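Local coordinates for protein N-acetyltransferase (Staphylococcus aureus subsp. aureus, PDB 4M85) that probably transfers an acetyl group from acetyl-coenzyme A to an amine, as expected of a GNAT-fold N-acetyltransferase, at residues 10-21 against 40-49; 62-73 against 125-135. One frame throughout, in Å; residues are numbered along the deposited sequence.

Contact 1: residues 10-21 against 40-49; sequences PEDRFDIAKLVY and VLDAIEKSCV
Ala-17 packs against Ile-44 and Glu-45 where two N-terminal helices of the GNAT fold meet. Helix 13-26 lies against one face of the central sheet. Helix 37-49 packs against it. The short segments cross at 121°, with their axes 8.5 Å apart.

Ala-17 presents only a methyl to the other helix. Its CB lies 3.6 Å from Glu-45 CG. Ile-44 reaches this spot with CG2, set anti to its backbone N, and the same methyl touches Val-20 CG1. At one end, the Tyr-21 ring receives Val-40 CG1 at its edge, while Leu-41 CD2 touches Tyr-21 CB at 3.6 Å.

At the other end, Arg-13 lies across Val-49 at about a right angle. CG of Arg-13 sits between the backbone N and the carbonyl carbon (chi1 69°), and the chain runs extended from there to NE. Val-49 CG2 lies over one face of the guanidinium. Phe-14 CZ lies over the opposite face, toward its rim, so the guanidinium is held between the two. Arg-13 NH1 turns back to Pro-10 O at 3.0 Å, approaching from above the carbonyl plane.

The Glu-45 and Phe-14 side chains cross at about a right angle, the carboxylate plane turned 64° from the ring, with OE1 near the ring edge. A water bridges the helices by donating to Glu-45 OE2 at 2.8 Å and to Phe-14 O at 2.9 Å.

Contact 2: residues 62-73 against 125-135; sequences VYEVENKVAGCI and YRGRGIATKLL
A beta hairpin of the central sheet, strands 60-65 and 68-77, is covered here by the loop and first turns of helix 130-140. A type I' turn from Val-65 to Lys-68 closes the hairpin. No hydrogen bond crosses the contact; it is held by packing.

Two tyrosines, one from each segment, carry much of it. The Tyr-63 ring takes Ile-130 over its face. CG1 of Ile-130 stands 4.0 Å from the centroid of the Tyr-63 ring, only 10° off the normal, a CH-pi contact. Ile-130 CG2 touches Tyr-63 CB, and Lys-133 CD passes 3.6 Å from Tyr-63 CE2. The second ring, Tyr-125, lies over Ala-70. Ala-70 CB is 3.9 Å from the centroid of the Tyr-125 ring, displaced toward the rim. Val-65 CG1 touches Tyr-125 CE1, and the Arg-128 guanidinium has a face on Tyr-125 CD1.

Arg-126 to Ala-131, which run into the helix, fit the GNAT signature Q/R-x-x-G-x-G/A, consistent with the loop that binds the acetyl-coenzyme A pyrophosphate. Gly-129 is at the N-cap of the helix. On the strand side, Ala-70 and Gly-71 both face Tyr-63 in a classic beta bulge.

Farther along, Leu-134 fits over the hairpin with both methyls. Its CD1 lies 3.7 Å from Cys-72 N, and its CD2 is 3.9 Å from Tyr-63 N. Leu-134 and Ile-73 run alongside each other, pointing opposite ways, with Leu-134 CB 4.0 Å from Ile-73 CG2. Ile-73 CD1 reaches on to Leu-135 CD1.

From the N terminus, the chain makes strand 4-7 and then helix 13-26. Contact 1 closes the first loop when helix 37-49 returns to that helix, after 18 mostly helical residues. The chain then enters strand 60-65, where contact 2 begins. That contact closes a longer loop of 51 residues, which includes strand 114-121, when helix 130-140 packs on the hairpin. The two loops follow in series and neither encloses the other. The contacts also touch directly. Leu-19 of helix 13-26 packs on Gly-71 and Cys-72, and Asp-12 and Asp-15 pack on Val-69. The hairpin thus lies between helix 13-26 and helix 130-140.

Contact 1: residues 10-21 against 40-49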
loop_
_atom_site.group_PDB
_atom_site.type_symbol
_atom_site.label_atom_id
_atom_site.label_comp_id
_atom_site.label_asym_id
_atom_site.label_seq_id
_atom_site.Cartn_x
_atom_site.Cartn_y
_atom_site.Cartn_z
ATOM N N PRO A 10 7.668 1.201 13.987
ATOM C CA PRO A 10 8.761 1.801 13.205
ATOM C C PRO A 10 9.768 0.786 12.681
ATOM O O PRO A 10 10.224 0.889 11.541
ATOM C CB PRO A 10 9.412 2.741 14.220
ATOM C CG PRO A 10 8.253 3.222 15.044
ATOM C CD PRO A 10 7.288 2.062 15.127
ATOM N N GLU A 11 10.099 -0.189 13.524
ATOM C CA GLU A 11 11.073 -1.235 13.183
ATOM C C GLU A 11 10.608 -2.204 12.094
ATOM O O GLU A 11 11.419 -2.979 11.554
ATOM C CB GLU A 11 11.504 -2.024 14.427
ATOM C CG GLU A 11 10.427 -2.169 15.504
ATOM C CD GLU A 11 10.281 -0.901 16.344
ATOM O OE1 GLU A 11 11.324 -0.316 16.731
ATOM O OE2 GLU A 11 9.140 -0.467 16.587
ATOM N N ASP A 12 9.321 -2.174 11.758
ATOM C CA ASP A 12 8.835 -2.965 10.629
ATOM C C ASP A 12 9.199 -2.342 9.283
ATOM O O ASP A 12 9.062 -2.980 8.251
ATOM C CB ASP A 12 7.318 -3.124 10.686
ATOM C CG ASP A 12 6.855 -3.891 11.899
ATOM O OD1 ASP A 12 7.550 -4.872 12.330
ATOM O OD2 ASP A 12 5.774 -3.528 12.408
ATOM N N ARG A 13 9.676 -1.110 9.291
ATOM C CA ARG A 13 9.783 -0.342 8.048
ATOM C C ARG A 13 10.692 -0.928 6.968
ATOM O O ARG A 13 10.517 -0.676 5.784
ATOM C CB ARG A 13 10.174 1.102 8.350
ATOM C CG ARG A 13 11.581 1.327 8.863
ATOM C CD ARG A 13 11.686 2.810 9.231
ATOM N NE ARG A 13 13.021 3.205 9.656
ATOM C CZ ARG A 13 13.521 3.003 10.869
ATOM N NH1 ARG A 13 12.827 2.362 11.806
ATOM N NH2 ARG A 13 14.753 3.417 11.144
ATOM N N PHE A 14 11.679 -1.708 7.372
ATOM C CA PHE A 14 12.613 -2.254 6.397
ATOM C C PHE A 14 11.945 -3.347 5.532
ATOM O O PHE A 14 12.124 -3.372 4.296
ATOM C CB PHE A 14 13.903 -2.676 7.112
ATOM C CG PHE A 14 14.509 -1.541 7.887
ATOM C CD1 PHE A 14 15.267 -0.585 7.239
ATOM C CD2 PHE A 14 14.230 -1.370 9.228
ATOM C CE1 PHE A 14 15.757 0.507 7.927
ATOM C CE2 PHE A 14 14.709 -0.279 9.928
ATOM C CZ PHE A 14 15.481 0.655 9.278
ATOM N N ASP A 15 11.142 -4.196 6.164
ATOM C CA ASP A 15 10.372 -5.225 5.442
ATOM C C ASP A 15 9.224 -4.612 4.646
ATOM O O ASP A 15 8.979 -4.974 3.492
ATOM C CB ASP A 15 9.863 -6.296 6.415
ATOM C CG ASP A 15 10.967 -7.298 6.835
ATOM O OD1 ASP A 15 11.786 -7.699 5.982
ATOM O OD2 ASP A 15 10.996 -7.707 8.017
ATOM N N ILE A 16 8.530 -3.657 5.258
ATOM C CA ILE A 16 7.494 -2.899 4.566
ATOM C C ILE A 16 8.078 -2.256 3.275
ATOM O O ILE A 16 7.477 -2.350 2.201
ATOM C CB ILE A 16 6.856 -1.860 5.499
ATOM C CG1 ILE A 16 6.020 -2.562 6.588
ATOM C CG2 ILE A 16 6.018 -0.859 4.714
ATOM C CD1 ILE A 16 5.407 -1.658 7.642
ATOM N N ALA A 17 9.264 -1.661 3.367
ATOM C CA ALA A 17 9.890 -1.037 2.202
ATOM C C ALA A 17 10.108 -2.029 1.052
ATOM O O ALA A 17 9.886 -1.720 -0.101
ATOM C CB ALA A 17 11.216 -0.397 2.615
ATOM N N LYS A 18 10.505 -3.251 1.365
ATOM C CA LYS A 18 10.720 -4.243 0.311
ATOM C C LYS A 18 9.405 -4.565 -0.378
ATOM O O LYS A 18 9.341 -4.630 -1.611
ATOM C CB LYS A 18 11.370 -5.492 0.898
ATOM C CG LYS A 18 12.771 -5.244 1.424
ATOM C CD LYS A 18 13.367 -6.547 1.944
ATOM C CE LYS A 18 14.557 -6.307 2.856
ATOM N NZ LYS A 18 15.055 -7.610 3.393
ATOM N N LEU A 19 8.347 -4.709 0.419
ATOM C CA LEU A 19 7.011 -4.987 -0.116
ATOM C C LEU A 19 6.524 -3.868 -1.041
ATOM O O LEU A 19 6.069 -4.142 -2.153
ATOM C CB LEU A 19 6.010 -5.211 1.025
ATOM C CG LEU A 19 6.052 -6.570 1.742
ATOM C CD1 LEU A 19 5.314 -6.536 3.080
ATOM C CD2 LEU A 19 5.493 -7.704 0.867
ATOM N N VAL A 20 6.621 -2.615 -0.572
ATOM C CA VAL A 20 6.195 -1.446 -1.352
ATOM C C VAL A 20 7.076 -1.341 -2.595
ATOM O O VAL A 20 6.590 -1.125 -3.678
ATOM C CB VAL A 20 6.281 -0.130 -0.512
ATOM C CG1 VAL A 20 6.086 1.120 -1.380
ATOM C CG2 VAL A 20 5.255 -0.152 0.617
ATOM N N TYR A 21 8.376 -1.508 -2.428
ATOM C CA TYR A 21 9.284 -1.478 -3.564
ATOM C C TYR A 21 8.830 -2.448 -4.667
ATOM O O TYR A 21 8.821 -2.103 -5.857
ATOM C CB TYR A 21 10.721 -1.813 -3.131
ATOM C CG TYR A 21 11.686 -1.667 -4.265
ATOM C CD1 TYR A 21 12.077 -2.764 -5.046
ATOM C CD2 TYR A 21 12.185 -0.418 -4.586
ATOM C CE1 TYR A 21 12.946 -2.599 -6.125
ATOM C CE2 TYR A 21 13.039 -0.239 -5.655
ATOM C CZ TYR A 21 13.421 -1.322 -6.420
ATOM O OH TYR A 21 14.290 -1.072 -7.470
ATOM N N VAL A 40 16.059 4.085 -3.383
ATOM C CA VAL A 40 14.602 4.047 -3.323
ATOM C C VAL A 40 14.127 3.357 -2.035
ATOM O O VAL A 40 13.202 3.814 -1.399
ATOM C CB VAL A 40 14.013 3.364 -4.570
ATOM C CG1 VAL A 40 12.489 3.247 -4.477
ATOM C CG2 VAL A 40 14.404 4.121 -5.840
ATOM N N LEU A 41 14.782 2.276 -1.640
ATOM C CA LEU A 41 14.436 1.579 -0.397
ATOM C C LEU A 41 14.646 2.462 0.824
ATOM O O LEU A 41 13.752 2.602 1.666
ATOM C CB LEU A 41 15.253 0.279 -0.253
ATOM C CG LEU A 41 14.832 -0.871 -1.170
ATOM C CD1 LEU A 41 15.792 -2.058 -1.038
ATOM C CD2 LEU A 41 13.402 -1.311 -0.855
ATOM N N ASP A 42 15.842 3.036 0.940
ATOM C CA ASP A 42 16.103 4.019 1.978
ATOM C C ASP A 42 14.993 5.083 2.034
ATOM O O ASP A 42 14.520 5.449 3.104
ATOM C CB ASP A 42 17.450 4.695 1.747
ATOM C CG ASP A 42 17.722 5.769 2.750
ATOM O OD1 ASP A 42 17.937 5.448 3.935
ATOM O OD2 ASP A 42 17.704 6.945 2.363
ATOM N N ALA A 43 14.591 5.581 0.877
ATOM C CA ALA A 43 13.544 6.599 0.839
ATOM C C ALA A 43 12.192 6.097 1.375
ATOM O O ALA A 43 11.523 6.818 2.131
ATOM C CB ALA A 43 13.393 7.150 -0.552
ATOM N N ILE A 44 11.775 4.897 0.949
ATOM C CA ILE A 44 10.490 4.340 1.386
ATOM C C ILE A 44 10.542 4.068 2.877
ATOM O O ILE A 44 9.588 4.342 3.580
ATOM C CB ILE A 44 10.107 3.042 0.605
ATOM C CG1 ILE A 44 9.926 3.320 -0.879
ATOM C CG2 ILE A 44 8.820 2.429 1.102
ATOM C CD1 ILE A 44 10.201 2.111 -1.769
ATOM N N GLU A 45 11.663 3.541 3.360
ATOM C CA GLU A 45 11.862 3.296 4.765
ATOM C C GLU A 45 11.640 4.584 5.566
ATOM O O GLU A 45 10.974 4.582 6.595
ATOM C CB GLU A 45 13.286 2.804 5.037
ATOM C CG GLU A 45 13.613 1.403 4.526
ATOM C CD GLU A 45 15.109 1.148 4.449
ATOM O OE1 GLU A 45 15.866 1.963 4.997
ATOM O OE2 GLU A 45 15.547 0.142 3.821
ATOM N N LYS A 46 12.214 5.679 5.089
ATOM C CA LYS A 46 12.053 6.951 5.787
ATOM C C LYS A 46 10.609 7.424 5.710
ATOM O O LYS A 46 10.115 8.033 6.662
ATOM C CB LYS A 46 12.997 8.016 5.198
ATOM C CG LYS A 46 14.442 7.837 5.608
ATOM C CD LYS A 46 15.374 8.697 4.754
ATOM C CE LYS A 46 16.769 8.767 5.354
ATOM N NZ LYS A 46 17.784 9.061 4.312
ATOM N N SER A 47 9.951 7.146 4.569
ATOM C CA SER A 47 8.547 7.506 4.348
ATOM C C SER A 47 7.615 6.892 5.403
ATOM O O SER A 47 6.514 7.405 5.614
ATOM C CB SER A 47 8.068 7.127 2.947
ATOM O OG SER A 47 7.728 5.749 2.791
ATOM N N CYS A 48 8.063 5.800 6.026
ATOM C CA CYS A 48 7.263 5.048 7.002
ATOM C C CYS A 48 7.291 5.663 8.391
ATOM O O CYS A 48 6.363 5.420 9.141
ATOM C CB CYS A 48 7.753 3.581 7.114
ATOM S SG CYS A 48 7.503 2.543 5.645
ATOM N N VAL A 49 8.338 6.432 8.736
ATOM C CA VAL A 49 8.526 6.952 10.101
ATOM C C VAL A 49 8.761 8.462 10.203
ATOM O O VAL A 49 8.324 9.059 11.160
ATOM C CB VAL A 49 9.658 6.206 10.897
ATOM C CG1 VAL A 49 9.254 4.782 11.225
ATOM C CG2 VAL A 49 10.991 6.219 10.178
HETATM O O HOH W 1 14.527 -2.320 3.086
#

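Contact 2: residues 62-73 against 125-135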
loop_
_atom_site.group_PDB
_atom_site.type_symbol
_atom_site.label_atom_id
_atom_site.label_comp_id
_atom_site.label_asym_id
_atom_site.label_seq_id
_atom_site.Cartn_x
_atom_site.Cartn_y
_atom_site.Cartn_z
ATOM N N VAL A 62 0.331 -5.228 9.810
ATOM C CA VAL A 62 1.221 -6.261 9.327
ATOM C C VAL A 62 0.733 -7.607 9.827
ATOM O O VAL A 62 0.092 -7.687 10.897
ATOM C CB VAL A 62 2.699 -6.043 9.746
ATOM C CG1 VAL A 62 3.199 -4.692 9.241
ATOM C CG2 VAL A 62 2.876 -6.094 11.254
ATOM N N TYR A 63 1.040 -8.633 9.030
ATOM C CA TYR A 63 0.929 -10.036 9.437
ATOM C C TYR A 63 2.328 -10.552 9.800
ATOM O O TYR A 63 3.192 -10.721 8.943
ATOM C CB TYR A 63 0.308 -10.887 8.333
ATOM C CG TYR A 63 -0.258 -12.209 8.821
ATOM C CD1 TYR A 63 0.587 -13.269 9.157
ATOM C CD2 TYR A 63 -1.642 -12.412 8.931
ATOM C CE1 TYR A 63 0.074 -14.495 9.601
ATOM C CE2 TYR A 63 -2.161 -13.624 9.390
ATOM C CZ TYR A 63 -1.289 -14.668 9.722
ATOM O OH TYR A 63 -1.776 -15.894 10.153
ATOM N N GLU A 64 2.531 -10.771 11.087
ATOM C CA GLU A 64 3.793 -11.231 11.620
ATOM C C GLU A 64 3.769 -12.765 11.760
ATOM O O GLU A 64 2.917 -13.299 12.455
ATOM C CB GLU A 64 4.027 -10.561 12.969
ATOM C CG GLU A 64 5.375 -10.877 13.598
ATOM C CD GLU A 64 5.484 -10.362 15.004
ATOM O OE1 GLU A 64 5.059 -9.204 15.260
ATOM O OE2 GLU A 64 5.989 -11.127 15.859
ATOM N N VAL A 65 4.689 -13.437 11.072
ATOM C CA VAL A 65 4.906 -14.880 11.150
ATOM C C VAL A 65 6.335 -15.172 11.648
ATOM O O VAL A 65 7.343 -14.721 11.044
ATOM C CB VAL A 65 4.781 -15.559 9.753
ATOM C CG1 VAL A 65 5.015 -17.060 9.852
ATOM C CG2 VAL A 65 3.425 -15.309 9.127
ATOM N N GLU A 66 6.434 -15.958 12.717
ATOM C CA GLU A 66 7.744 -16.370 13.236
ATOM C C GLU A 66 8.662 -15.155 13.427
ATOM O O GLU A 66 9.809 -15.151 12.965
ATOM C CB GLU A 66 8.393 -17.398 12.287
ATOM C CG GLU A 66 7.680 -18.738 12.271
ATOM C CD GLU A 66 7.713 -19.418 13.637
ATOM O OE1 GLU A 66 8.820 -19.531 14.215
ATOM O OE2 GLU A 66 6.643 -19.832 14.145
ATOM N N ASN A 67 8.115 -14.119 14.067
ATOM C CA ASN A 67 8.823 -12.872 14.357
ATOM C C ASN A 67 9.233 -12.039 13.132
ATOM O O ASN A 67 10.011 -11.114 13.263
ATOM C CB ASN A 67 10.045 -13.150 15.247
ATOM C CG ASN A 67 9.703 -14.028 16.435
ATOM O OD1 ASN A 67 8.832 -13.684 17.231
ATOM N ND2 ASN A 67 10.370 -15.174 16.551
ATOM N N LYS A 68 8.694 -12.367 11.962
ATOM C CA LYS A 68 9.014 -11.673 10.711
ATOM C C LYS A 68 7.743 -11.127 10.058
ATOM O O LYS A 68 6.701 -11.796 10.111
ATOM C CB LYS A 68 9.684 -12.650 9.748
ATOM C CG LYS A 68 11.178 -12.825 9.985
ATOM C CD LYS A 68 11.912 -13.122 8.671
ATOM C CE LYS A 68 13.422 -12.907 8.791
ATOM N NZ LYS A 68 14.099 -13.005 7.465
ATOM N N VAL A 69 7.832 -9.946 9.430
ATOM C CA VAL A 69 6.717 -9.379 8.645
ATOM C C VAL A 69 6.525 -10.184 7.371
ATOM O O VAL A 69 7.399 -10.187 6.494
ATOM C CB VAL A 69 6.965 -7.887 8.283
ATOM C CG1 VAL A 69 5.910 -7.342 7.311
ATOM C CG2 VAL A 69 6.994 -7.052 9.552
ATOM N N ALA A 70 5.401 -10.893 7.289
ATOM C CA ALA A 70 5.054 -11.748 6.136
ATOM C C ALA A 70 4.322 -10.962 5.060
ATOM O O ALA A 70 4.375 -11.280 3.871
ATOM C CB ALA A 70 4.162 -12.891 6.608
ATOM N N GLY A 71 3.598 -9.945 5.497
ATOM C CA GLY A 71 2.778 -9.154 4.600
ATOM C C GLY A 71 2.264 -7.916 5.283
ATOM O O GLY A 71 2.374 -7.781 6.502
ATOM N N CYS A 72 1.650 -7.036 4.500
ATOM C CA CYS A 72 1.065 -5.817 5.052
ATOM C C CYS A 72 -0.059 -5.270 4.221
ATOM O O CYS A 72 -0.203 -5.619 3.051
ATOM C CB CYS A 72 2.099 -4.730 5.257
ATOM S SG CYS A 72 2.662 -3.962 3.739
ATOM N N ILE A 73 -0.878 -4.437 4.874
ATOM C CA ILE A 73 -1.990 -3.756 4.241
ATOM C C ILE A 73 -1.949 -2.262 4.607
ATOM O O ILE A 73 -1.751 -1.928 5.758
ATOM C CB ILE A 73 -3.356 -4.392 4.598
ATOM C CG1 ILE A 73 -4.456 -3.736 3.780
ATOM C CG2 ILE A 73 -3.667 -4.297 6.096
ATOM C CD1 ILE A 73 -5.700 -4.581 3.607
ATOM N N TYR A 125 5.675 -16.529 1.755
ATOM C CA TYR A 125 4.531 -16.733 2.640
ATOM C C TYR A 125 3.232 -16.829 1.858
ATOM O O TYR A 125 2.169 -16.872 2.451
ATOM C CB TYR A 125 4.462 -15.645 3.708
ATOM C CG TYR A 125 5.667 -15.609 4.611
ATOM C CD1 TYR A 125 5.759 -16.439 5.721
ATOM C CD2 TYR A 125 6.719 -14.752 4.346
ATOM C CE1 TYR A 125 6.882 -16.416 6.540
ATOM C CE2 TYR A 125 7.844 -14.712 5.149
ATOM C CZ TYR A 125 7.923 -15.540 6.247
ATOM O OH TYR A 125 9.052 -15.472 7.030
ATOM N N ARG A 126 3.326 -16.905 0.528
ATOM C CA ARG A 126 2.138 -16.959 -0.308
ATOM C C ARG A 126 1.410 -18.288 -0.168
ATOM O O ARG A 126 2.013 -19.308 0.177
ATOM C CB ARG A 126 2.461 -16.673 -1.776
ATOM C CG ARG A 126 2.304 -15.197 -2.090
ATOM C CD ARG A 126 3.015 -14.763 -3.367
ATOM N NE ARG A 126 3.458 -13.379 -3.239
ATOM C CZ ARG A 126 3.950 -12.641 -4.225
ATOM N NH1 ARG A 126 4.065 -13.147 -5.455
ATOM N NH2 ARG A 126 4.325 -11.384 -3.976
ATOM N N GLY A 127 0.101 -18.232 -0.417
ATOM C CA GLY A 127 -0.787 -19.386 -0.322
ATOM C C GLY A 127 -1.290 -19.682 1.073
ATOM O O GLY A 127 -1.789 -20.776 1.323
ATOM N N ARG A 128 -1.170 -18.720 1.985
ATOM C CA ARG A 128 -1.599 -18.911 3.370
ATOM C C ARG A 128 -2.771 -18.030 3.772
ATOM O O ARG A 128 -3.094 -17.945 4.949
ATOM C CB ARG A 128 -0.430 -18.662 4.324
ATOM C CG ARG A 128 0.821 -19.447 3.976
ATOM C CD ARG A 128 1.903 -19.224 5.016
ATOM N NE ARG A 128 3.187 -19.754 4.558
ATOM C CZ ARG A 128 4.252 -19.938 5.338
ATOM N NH1 ARG A 128 4.208 -19.647 6.639
ATOM N NH2 ARG A 128 5.367 -20.420 4.811
ATOM N N GLY A 129 -3.423 -17.394 2.806
ATOM C CA GLY A 129 -4.548 -16.503 3.084
ATOM C C GLY A 129 -4.195 -15.200 3.806
ATOM O O GLY A 129 -5.070 -14.553 4.384
ATOM N N ILE A 130 -2.932 -14.803 3.751
ATOM C CA ILE A 130 -2.463 -13.639 4.487
ATOM C C ILE A 130 -3.145 -12.355 4.025
ATOM O O ILE A 130 -3.546 -11.559 4.866
ATOM C CB ILE A 130 -0.905 -13.523 4.454
ATOM C CG1 ILE A 130 -0.302 -14.481 5.469
ATOM C CG2 ILE A 130 -0.458 -12.117 4.781
ATOM C CD1 ILE A 130 1.123 -14.864 5.185
ATOM N N ALA A 131 -3.297 -12.163 2.717
ATOM C CA ALA A 131 -3.958 -10.960 2.175
ATOM C C ALA A 131 -5.440 -10.888 2.553
ATOM O O ALA A 131 -5.970 -9.819 2.890
ATOM C CB ALA A 131 -3.806 -10.907 0.659
ATOM N N THR A 132 -6.111 -12.039 2.468
ATOM C CA THR A 132 -7.493 -12.167 2.857
ATOM C C THR A 132 -7.662 -11.866 4.326
ATOM O O THR A 132 -8.591 -11.149 4.706
ATOM C CB THR A 132 -8.026 -13.592 2.570
ATOM O OG1 THR A 132 -7.916 -13.848 1.157
ATOM C CG2 THR A 132 -9.453 -13.731 2.999
ATOM N N LYS A 133 -6.779 -12.418 5.149
ATOM C CA LYS A 133 -6.839 -12.200 6.587
ATOM C C LYS A 133 -6.593 -10.733 6.945
ATOM O O LYS A 133 -7.231 -10.184 7.854
ATOM C CB LYS A 133 -5.815 -13.077 7.311
ATOM C CG LYS A 133 -6.168 -14.568 7.367
ATOM C CD LYS A 133 -5.071 -15.339 8.110
ATOM C CE LYS A 133 -4.941 -16.789 7.663
ATOM N NZ LYS A 133 -6.242 -17.507 7.762
ATOM N N LEU A 134 -5.645 -10.105 6.265
ATOM C CA LEU A 134 -5.332 -8.700 6.554
ATOM C C LEU A 134 -6.482 -7.812 6.139
ATOM O O LEU A 134 -6.867 -6.893 6.855
ATOM C CB LEU A 134 -4.054 -8.256 5.842
ATOM C CG LEU A 134 -2.752 -8.653 6.496
ATOM C CD1 LEU A 134 -1.631 -8.328 5.546
ATOM C CD2 LEU A 134 -2.584 -7.921 7.818
ATOM N N LEU A 135 -7.043 -8.111 4.988
ATOM C CA LEU A 135 -8.174 -7.348 4.476
ATOM C C LEU A 135 -9.413 -7.479 5.387
ATOM O O LEU A 135 -10.040 -6.487 5.760
ATOM C CB LEU A 135 -8.483 -7.803 3.054
ATOM C CG LEU A 135 -9.621 -7.113 2.293
ATOM C CD1 LEU A 135 -9.394 -5.617 2.346
ATOM C CD2 LEU A 135 -9.711 -7.584 0.851
#